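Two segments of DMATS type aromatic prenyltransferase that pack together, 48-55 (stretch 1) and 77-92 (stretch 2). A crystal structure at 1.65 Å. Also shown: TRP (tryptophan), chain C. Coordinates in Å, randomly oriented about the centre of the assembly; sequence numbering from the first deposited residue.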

ATOM      1  N   PRO A  48      -8.846   5.341 -18.753  1.00 22.21           N
ATOM      2  CA  PRO A  48      -7.581   4.799 -18.272  1.00 22.20           C
ATOM      3  C   PRO A  48      -6.893   3.945 -19.344  1.00 22.20           C
ATOM      4  O   PRO A  48      -7.575   3.233 -20.029  1.00 21.50           O
ATOM      5  CB  PRO A  48      -7.977   3.956 -17.050  1.00 21.29           C
ATOM      6  CG  PRO A  48      -9.287   4.550 -16.596  1.00 21.57           C
ATOM      7  CD  PRO A  48      -9.950   5.086 -17.840  1.00 22.49           C
ATOM      8  N   ALA A  49      -5.564   4.001 -19.397  1.00 22.24           N
ATOM      9  CA  ALA A  49      -4.719   3.280 -20.382  1.00 23.18           C
ATOM     10  C   ALA A  49      -4.849   1.772 -20.177  1.00 24.17           C
ATOM     11  O   ALA A  49      -4.639   1.041 -21.149  1.00 24.52           O
ATOM     12  CB  ALA A  49      -3.299   3.736 -20.269  1.00 23.09           C
ATOM     13  N   TRP A  50      -5.260   1.349 -18.971  1.00 24.56           N
ATOM     14  CA  TRP A  50      -5.270  -0.059 -18.489  1.00 25.30           C
ATOM     15  C   TRP A  50      -6.023  -0.072 -17.165  1.00 23.27           C
ATOM     16  O   TRP A  50      -5.909   0.901 -16.422  1.00 22.09           O
ATOM     17  CB  TRP A  50      -3.823  -0.538 -18.305  1.00 27.64           C
ATOM     18  CG  TRP A  50      -3.697  -1.808 -17.536  1.00 31.00           C
ATOM     19  CD1 TRP A  50      -3.326  -1.975 -16.230  1.00 31.57           C
ATOM     20  CD2 TRP A  50      -3.959  -3.107 -18.049  1.00 33.43           C
ATOM     21  NE1 TRP A  50      -3.341  -3.299 -15.905  1.00 32.82           N
ATOM     22  CE2 TRP A  50      -3.740  -4.014 -17.000  1.00 33.88           C
ATOM     23  CE3 TRP A  50      -4.368  -3.575 -19.298  1.00 34.94           C
ATOM     24  CZ2 TRP A  50      -3.908  -5.383 -17.166  1.00 35.14           C
ATOM     25  CZ3 TRP A  50      -4.533  -4.925 -19.464  1.00 37.21           C
ATOM     26  CH2 TRP A  50      -4.316  -5.816 -18.405  1.00 36.76           C
ATOM     27  N   PRO A  51      -6.847  -1.096 -16.851  1.00 22.01           N
ATOM     28  CA  PRO A  51      -7.564  -1.116 -15.569  1.00 21.14           C
ATOM     29  C   PRO A  51      -6.670  -1.493 -14.374  1.00 20.66           C
ATOM     30  O   PRO A  51      -6.877  -2.564 -13.776  1.00 19.85           O
ATOM     31  CB  PRO A  51      -8.711  -2.116 -15.787  1.00 22.19           C
ATOM     32  CG  PRO A  51      -8.259  -2.979 -16.968  1.00 23.05           C
ATOM     33  CD  PRO A  51      -7.288  -2.159 -17.769  1.00 22.74           C
ATOM     34  N   SER A  52      -5.772  -0.568 -13.984  1.00 18.30           N
ATOM     35  CA  SER A  52      -4.801  -0.750 -12.878  1.00 17.40           C
ATOM     36  C   SER A  52      -5.542  -1.063 -11.574  1.00 16.96           C
ATOM     37  O   SER A  52      -6.542  -0.413 -11.279  1.00 16.75           O
ATOM     38  CB  SER A  52      -3.928   0.459 -12.748  1.00 16.70           C
ATOM     39  OG  SER A  52      -3.132   0.428 -11.580  1.00 16.82           O
ATOM     40  N   GLY A  53      -5.065  -2.045 -10.814  1.00 16.66           N
ATOM     41  CA  GLY A  53      -5.642  -2.340  -9.504  1.00 16.14           C
ATOM     42  C   GLY A  53      -5.182  -1.391  -8.407  1.00 15.46           C
ATOM     43  O   GLY A  53      -5.692  -1.546  -7.283  1.00 15.06           O
ATOM     44  N   VAL A  54      -4.289  -0.427  -8.696  1.00 14.95           N
ATOM     45  CA  VAL A  54      -3.708   0.486  -7.664  1.00 14.60           C
ATOM     46  C   VAL A  54      -4.855   1.270  -6.977  1.00 14.48           C
ATOM     47  O   VAL A  54      -4.777   1.488  -5.761  1.00 14.41           O
ATOM     48  CB  VAL A  54      -2.651   1.438  -8.248  1.00 14.35           C
ATOM     49  CG1 VAL A  54      -2.195   2.500  -7.237  1.00 14.08           C
ATOM     50  CG2 VAL A  54      -1.436   0.676  -8.745  1.00 14.53           C
ATOM     51  N   SER A  55      -5.883   1.659  -7.723  1.00 14.26           N
ATOM     52  CA  SER A  55      -7.011   2.474  -7.213  1.00 14.06           C
ATOM     53  C   SER A  55      -8.302   2.068  -7.928  1.00 14.97           C
ATOM     54  O   SER A  55      -8.224   1.457  -8.994  1.00 15.42           O
ATOM     55  CB  SER A  55      -6.752   3.949  -7.355  1.00 13.76           C
ATOM     56  OG  SER A  55      -6.778   4.339  -8.753  1.00 13.54           O
ATOM     57  N   ILE A  77       3.907   7.308  -2.278  1.00 19.60           N
ATOM     58  CA  ILE A  77       3.152   7.021  -3.509  1.00 19.48           C
ATOM     59  C   ILE A  77       3.289   5.534  -3.754  1.00 19.12           C
ATOM     60  O   ILE A  77       4.448   5.076  -3.840  1.00 19.90           O
ATOM     61  CB  ILE A  77       3.692   7.804  -4.716  1.00 20.29           C
ATOM     62  CG1 ILE A  77       3.537   9.309  -4.537  1.00 20.57           C
ATOM     63  CG2 ILE A  77       2.999   7.307  -5.962  1.00 20.95           C
ATOM     64  CD1 ILE A  77       4.366  10.132  -5.485  1.00 21.19           C
ATOM     65  N   LEU A  78       2.173   4.841  -3.931  1.00 18.00           N
ATOM     66  CA  LEU A  78       2.139   3.460  -4.445  1.00 17.61           C
ATOM     67  C   LEU A  78       1.720   3.526  -5.902  1.00 16.77           C
ATOM     68  O   LEU A  78       0.741   4.206  -6.196  1.00 17.36           O
ATOM     69  CB  LEU A  78       1.150   2.637  -3.619  1.00 17.92           C
ATOM     70  CG  LEU A  78       0.988   1.168  -4.031  1.00 18.57           C
ATOM     71  CD1 LEU A  78       2.222   0.363  -3.664  1.00 19.80           C
ATOM     72  CD2 LEU A  78      -0.220   0.569  -3.372  1.00 19.14           C
ATOM     73  N   GLY A  79       2.389   2.822  -6.797  1.00 16.01           N
ATOM     74  CA  GLY A  79       1.852   2.738  -8.159  1.00 15.62           C
ATOM     75  C   GLY A  79       2.666   1.878  -9.071  1.00 16.08           C
ATOM     76  O   GLY A  79       3.493   1.073  -8.582  1.00 15.72           O
ATOM     77  N   GLU A  80       2.392   1.999 -10.372  1.00 15.99           N
ATOM     78  CA  GLU A  80       3.023   1.162 -11.386  1.00 16.32           C
ATOM     79  C   GLU A  80       3.200   1.986 -12.659  1.00 16.36           C
ATOM     80  O   GLU A  80       2.464   2.956 -12.867  1.00 15.99           O
ATOM     81  CB  GLU A  80       2.231  -0.136 -11.625  1.00 16.67           C
ATOM     82  CG  GLU A  80       0.832   0.067 -12.160  1.00 16.53           C
ATOM     83  CD  GLU A  80       0.061  -1.222 -12.392  1.00 17.48           C
ATOM     84  OE1 GLU A  80       0.696  -2.295 -12.529  1.00 17.91           O
ATOM     85  OE2 GLU A  80      -1.177  -1.157 -12.426  1.00 19.08           O
ATOM     86  N   THR A  81       4.154   1.564 -13.458  1.00 16.55           N
ATOM     87  CA  THR A  81       4.455   2.100 -14.795  1.00 17.19           C
ATOM     88  C   THR A  81       3.824   1.171 -15.818  1.00 18.75           C
ATOM     89  O   THR A  81       4.237   0.001 -15.907  1.00 19.28           O
ATOM     90  CB  THR A  81       5.950   2.220 -15.050  1.00 17.22           C
ATOM     91  OG1 THR A  81       6.645   2.731 -13.897  1.00 16.71           O
ATOM     92  CG2 THR A  81       6.223   3.108 -16.249  1.00 16.91           C
ATOM     93  N   LEU A  82       2.868   1.674 -16.584  1.00 19.72           N
ATOM     94  CA  LEU A  82       2.175   0.848 -17.573  1.00 21.76           C
ATOM     95  C   LEU A  82       3.123   0.624 -18.781  1.00 24.69           C
ATOM     96  O   LEU A  82       3.977   1.489 -19.037  1.00 24.34           O
ATOM     97  CB  LEU A  82       0.870   1.529 -17.963  1.00 21.64           C
ATOM     98  CG  LEU A  82      -0.176   1.636 -16.844  1.00 21.35           C
ATOM     99  CD1 LEU A  82      -1.494   2.140 -17.404  1.00 21.48           C
ATOM    100  CD2 LEU A  82      -0.401   0.302 -16.121  1.00 21.92           C
ATOM    101  N   GLY A  83       3.013  -0.538 -19.428  1.00 27.56           N
ATOM    102  CA  GLY A  83       3.816  -0.894 -20.615  1.00 30.56           C
ATOM    103  C   GLY A  83       3.308  -0.208 -21.876  1.00 34.01           C
ATOM    104  O   GLY A  83       2.237   0.475 -21.816  1.00 32.30           O
ATOM    105  N   SER A  84       4.048  -0.391 -22.997  1.00 40.38           N
ATOM    106  CA  SER A  84       3.890   0.397 -24.248  1.00 44.57           C
ATOM    107  C   SER A  84       2.553   0.061 -24.896  1.00 47.14           C
ATOM    108  O   SER A  84       1.745   0.964 -25.101  1.00 50.97           O
ATOM    109  CB  SER A  84       5.058   0.250 -25.203  1.00 47.68           C
ATOM    110  OG  SER A  84       5.414   1.525 -25.728  1.00 48.86           O
ATOM    111  N   PRO A  85       2.262  -1.218 -25.248  1.00 46.17           N
ATOM    112  CA  PRO A  85       0.890  -1.711 -25.197  1.00 44.87           C
ATOM    113  C   PRO A  85       0.702  -2.107 -23.728  1.00 41.57           C
ATOM    114  O   PRO A  85       1.457  -2.928 -23.215  1.00 39.91           O
ATOM    115  CB  PRO A  85       0.874  -2.887 -26.206  1.00 45.67           C
ATOM    116  CG  PRO A  85       2.299  -2.909 -26.784  1.00 46.53           C
ATOM    117  CD  PRO A  85       3.178  -2.249 -25.738  1.00 46.55           C
ATOM    118  N   PRO A  86      -0.229  -1.492 -22.960  1.00 39.60           N
ATOM    119  CA  PRO A  86      -0.393  -1.866 -21.558  1.00 38.77           C
ATOM    120  C   PRO A  86      -0.822  -3.327 -21.404  1.00 38.38           C
ATOM    121  O   PRO A  86      -1.639  -3.789 -22.183  1.00 39.81           O
ATOM    122  CB  PRO A  86      -1.492  -0.929 -21.049  1.00 38.92           C
ATOM    123  CG  PRO A  86      -1.467   0.232 -22.031  1.00 39.64           C
ATOM    124  CD  PRO A  86      -1.125  -0.403 -23.363  1.00 40.07           C
ATOM    125  N   GLY A  87      -0.283  -3.999 -20.400  1.00 37.34           N
ATOM    126  CA  GLY A  87      -0.587  -5.397 -20.085  1.00 37.57           C
ATOM    127  C   GLY A  87       0.268  -5.923 -18.940  1.00 36.85           C
ATOM    128  O   GLY A  87       1.256  -5.324 -18.553  1.00 34.78           O
ATOM    129  N   PRO A  88      -0.087  -7.089 -18.373  1.00 38.85           N
ATOM    130  CA  PRO A  88       0.606  -7.625 -17.196  1.00 38.19           C
ATOM    131  C   PRO A  88       2.149  -7.707 -17.292  1.00 36.66           C
ATOM    132  O   PRO A  88       2.858  -7.269 -16.377  1.00 35.13           O
ATOM    133  CB  PRO A  88       0.033  -9.059 -17.120  1.00 40.46           C
ATOM    134  CG  PRO A  88      -1.355  -8.951 -17.731  1.00 40.71           C
ATOM    135  CD  PRO A  88      -1.196  -7.945 -18.841  1.00 40.92           C
ATOM    136  N   LEU A  89       2.648  -8.278 -18.382  1.00 35.58           N
ATOM    137  CA  LEU A  89       4.102  -8.523 -18.577  1.00 34.51           C
ATOM    138  C   LEU A  89       4.802  -7.208 -18.951  1.00 30.97           C
ATOM    139  O   LEU A  89       5.874  -6.955 -18.415  1.00 31.90           O
ATOM    140  CB  LEU A  89       4.283  -9.590 -19.657  1.00 35.98           C
ATOM    141  CG  LEU A  89       5.651 -10.272 -19.706  1.00 37.37           C
ATOM    142  CD1 LEU A  89       6.001 -10.952 -18.386  1.00 36.83           C
ATOM    143  CD2 LEU A  89       5.685 -11.284 -20.839  1.00 37.40           C
ATOM    144  N   ALA A  90       4.190  -6.422 -19.811  1.00 29.55           N
ATOM    145  CA  ALA A  90       4.698  -5.118 -20.304  1.00 28.62           C
ATOM    146  C   ALA A  90       4.772  -4.118 -19.126  1.00 27.18           C
ATOM    147  O   ALA A  90       5.753  -3.356 -19.049  1.00 26.04           O
ATOM    148  CB  ALA A  90       3.809  -4.624 -21.407  1.00 29.11           C
ATOM    149  N   ASN A  91       3.781  -4.177 -18.209  1.00 25.74           N
ATOM    150  CA  ASN A  91       3.704  -3.309 -17.003  1.00 23.63           C
ATOM    151  C   ASN A  91       4.845  -3.692 -16.055  1.00 23.41           C
ATOM    152  O   ASN A  91       5.492  -2.822 -15.520  1.00 22.31           O
ATOM    153  CB  ASN A  91       2.343  -3.403 -16.287  1.00 22.92           C
ATOM    154  CG  ASN A  91       1.129  -3.020 -17.099  1.00 22.50           C
ATOM    155  OD1 ASN A  91       1.220  -2.434 -18.193  1.00 23.04           O
ATOM    156  ND2 ASN A  91      -0.051  -3.313 -16.555  1.00 21.80           N
ATOM    157  N   LEU A  92       5.060  -4.984 -15.826  1.00 24.28           N
ATOM    158  CA  LEU A  92       6.178  -5.492 -15.000  1.00 25.32           C
ATOM    159  C   LEU A  92       7.506  -4.967 -15.554  1.00 25.72           C
ATOM    160  O   LEU A  92       8.300  -4.390 -14.781  1.00 25.72           O
ATOM    161  CB  LEU A  92       6.125  -7.029 -15.009  1.00 26.58           C
ATOM    162  CG  LEU A  92       7.350  -7.729 -14.461  1.00 28.01           C
ATOM    163  CD1 LEU A  92       7.675  -7.255 -13.065  1.00 28.41           C
ATOM    164  CD2 LEU A  92       7.166  -9.245 -14.491  1.00 29.43           C
TER
HETATM  165  N   TRP C 601      -6.706  -0.507  -4.537  1.00 21.48           N
HETATM  166  CA  TRP C 601      -6.297  -1.887  -4.098  1.00 22.35           C
HETATM  167  C   TRP C 601      -7.201  -2.347  -2.952  1.00 23.12           C
HETATM  168  O   TRP C 601      -7.187  -3.543  -2.606  1.00 23.89           O
HETATM  169  CB  TRP C 601      -4.808  -1.933  -3.705  1.00 22.91           C
HETATM  170  CG  TRP C 601      -4.437  -1.072  -2.538  1.00 23.25           C
HETATM  171  CD1 TRP C 601      -4.144   0.265  -2.556  1.00 22.46           C
HETATM  172  CD2 TRP C 601      -4.300  -1.492  -1.167  1.00 23.65           C
HETATM  173  NE1 TRP C 601      -3.845   0.701  -1.290  1.00 22.26           N
HETATM  174  CE2 TRP C 601      -3.919  -0.353  -0.420  1.00 23.01           C
HETATM  175  CE3 TRP C 601      -4.445  -2.718  -0.501  1.00 24.42           C
HETATM  176  CZ2 TRP C 601      -3.707  -0.402   0.960  1.00 23.47           C
HETATM  177  CZ3 TRP C 601      -4.233  -2.764   0.861  1.00 23.03           C
HETATM  178  CH2 TRP C 601      -3.862  -1.623   1.577  1.00 23.82           C
HETATM  179  OXT TRP C 601      -7.957  -1.538  -2.371  1.00 20.61           O
HETATM  180  O   HOH W   1      -2.521  -3.310 -11.541  1.00 16.65           O

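Stretch 1 has no regular helix or strand. It lies against a strand at 77-79, a loop, and the start of a helix at 88-92. The backbones come near at two places: the CA atoms of Trp 50 and Pro 86 are 6.0 Å apart, as are those of Val 54 and Gly 79. Together the stretches bury 470 Å².

Ala 49 points toward stretch 2, and Ala 49 CB rests 3.7 Å from Leu 82 CD1.

Trp 50 has the largest covered area. Trp 50 CB lies 3.7 Å from Leu 82 CD1 and 3.6 Å from Pro 86 CB. Farther out, Trp 50 CH2 meets Pro 88 CD at 3.8 Å. Gly 87 CA sits over the face of the six-membered ring of Trp 50, 4.1 Å from its centroid, in a CH-pi contact. Asn 91 ND2 lies over the same face, 3.4 Å from Trp 50 NE1, but both atoms are donors, so no hydrogen bond forms. Asn 91 OD1 instead accepts from Gly 83 N (2.9 Å) and Gly 87 N (3.1 Å), tying the loop to the helix start.

Pro 51 points away. Ser 52 turns back and makes the single direct hydrogen bond between the stretches: Ser 52 OG donates to Glu 80 OE2 at 2.7 Å. The same Ser 52 OG accepts from Val 54 N at 3.2 Å. Water 1 adds a bridge, its O accepting from Gly 53 N (2.9 Å) and donating to Glu 80 OE2 (2.7 Å). Glu 80 OE2 thus accepts two hydrogen bonds.

Val 54 packs beside the strand. Val 54 CG2 is 3.9 Å from Gly 79 CA, and Val 54 CG1 is 3.6 Å from Leu 78 O. The bound tryptophan donates from its N to Gly 53 O at 3.1 Å, and weakly to Val 54 O at 3.0 Å.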